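Side-chain contact in lipoprotein (Thermotoga maritima, PDB 2F4I), which is of unknown function but adopts an OB fold and belongs to a family of predicted periplasmic lipoproteins: residues N112-V115 / N116-I120. Residues are numbered along the deposited sequence; the frame is centred on the assembly and turned at random.
Sequences NGIV and NATGI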
loop_
_atom_site.group_PDB
_atom_site.type_symbol
_atom_site.label_atom_id
_atom_site.label_comp_id
_atom_site.label_asym_id
_atom_site.label_seq_id
_atom_site.Cartn_x
_atom_site.Cartn_y
_atom_site.Cartn_z
ATOM N N ASN A 112 7.058 -1.835 8.830
ATOM C CA ASN A 112 7.003 -0.380 8.843
ATOM C C ASN A 112 6.687 0.229 7.502
ATOM O O ASN A 112 6.770 1.443 7.379
ATOM C CB ASN A 112 8.324 0.196 9.384
ATOM C CG ASN A 112 8.432 0.099 10.896
ATOM O OD1 ASN A 112 7.471 -0.260 11.590
ATOM N ND2 ASN A 112 9.599 0.444 11.421
ATOM N N GLY A 113 6.327 -0.594 6.519
ATOM C CA GLY A 113 5.934 -0.145 5.193
ATOM C C GLY A 113 4.860 0.899 5.135
ATOM O O GLY A 113 4.963 1.798 4.336
ATOM N N ILE A 114 3.816 0.785 5.969
ATOM C CA ILE A 114 2.704 1.783 5.917
ATOM C C ILE A 114 3.191 3.118 6.462
ATOM O O ILE A 114 3.026 4.122 5.813
ATOM C CB ILE A 114 1.354 1.317 6.611
ATOM C CG1 ILE A 114 0.710 0.151 5.815
ATOM C CG2 ILE A 114 0.343 2.481 6.682
ATOM C CD1 ILE A 114 -0.101 -0.880 6.616
ATOM N N VAL A 115 3.822 3.115 7.634
ATOM C CA VAL A 115 4.258 4.373 8.259
ATOM C C VAL A 115 5.395 5.029 7.480
ATOM O O VAL A 115 5.446 6.225 7.406
ATOM C CB VAL A 115 4.638 4.196 9.798
ATOM C CG1 VAL A 115 3.432 3.766 10.586
ATOM C CG2 VAL A 115 5.862 3.245 10.001
ATOM N N ASN A 116 6.265 4.227 6.881
ATOM C CA ASN A 116 7.386 4.731 6.077
ATOM C C ASN A 116 6.987 5.229 4.694
ATOM O O ASN A 116 7.476 6.279 4.257
ATOM C CB ASN A 116 8.487 3.673 6.017
ATOM C CG ASN A 116 9.144 3.448 7.366
ATOM O OD1 ASN A 116 8.836 4.126 8.344
ATOM N ND2 ASN A 116 10.093 2.543 7.413
ATOM N N ALA A 117 6.059 4.545 4.037
ATOM C CA ALA A 117 5.521 5.015 2.731
ATOM C C ALA A 117 4.678 6.274 2.840
ATOM O O ALA A 117 4.726 7.117 1.933
ATOM C CB ALA A 117 4.716 3.881 2.017
ATOM N N THR A 118 3.901 6.397 3.929
ATOM C CA THR A 118 2.930 7.501 4.116
ATOM C C THR A 118 3.514 8.700 4.894
ATOM O O THR A 118 3.049 9.846 4.777
ATOM C CB THR A 118 1.643 6.987 4.910
ATOM O OG1 THR A 118 1.980 6.647 6.266
ATOM C CG2 THR A 118 0.941 5.784 4.182
ATOM N N GLY A 119 4.533 8.417 5.696
ATOM C CA GLY A 119 5.111 9.371 6.633
ATOM C C GLY A 119 4.215 9.763 7.799
ATOM O O GLY A 119 4.445 10.803 8.460
ATOM N N ILE A 120 3.196 8.954 8.078
ATOM C CA ILE A 120 2.190 9.264 9.121
ATOM C C ILE A 120 2.781 9.220 10.523
ATOM O O ILE A 120 2.353 9.960 11.399
ATOM C CB ILE A 120 0.954 8.278 9.020
ATOM C CG1 ILE A 120 -0.235 8.858 9.733
ATOM C CG2 ILE A 120 1.233 6.850 9.532
ATOM C CD1 ILE A 120 -0.806 9.994 8.965
HETATM O O HOH W 1 11.476 2.298 10.076
#
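Thr118 grips the carbonyl of Ile114 twice: its hydroxyl OG1 donates to Ile114 O at 2.8 Å, and its backbone N reaches the same oxygen at 3.1 Å from the opposite face of the carbonyl plane. With OG1 set between its own backbone N and carbonyl carbon (chi1 67°), the hydroxyl folds back onto the preceding turn and also accepts from Ile120 N at 3.2 Å, forming an ST turn. It illustrates how a threonine ending a helix can bond back to the carbonyl one turn earlier while holding an N-H beyond the helix end. Put alanine in its place and both hydroxyl bonds go, which would probably let the chain at Ile120 shift. The short helix 113-118 lies against strands 165-174 and 184-193 of the sheet, Ile114 touching both; Asn112 occupies its N-cap position without a side-chain capping bond, and Gly119 leaves it with positive phi. At the start, Asn116 N donates to Asn112 O at 2.9 Å, while ND2 of Asn112 and ND2 of Asn116 both donate to one water, which bridges the two amides. Outward from these bonds, CG1 of Val115 meets CG2 of Ile120 at 3.9 Å, the two side chains nearly perpendicular. CG2 of Ile114 runs alongside CG2 of Thr118, 4.2 Å apart, and both residues touch Leu189, whereas Val115 packs on Phe132 of helix 129-139.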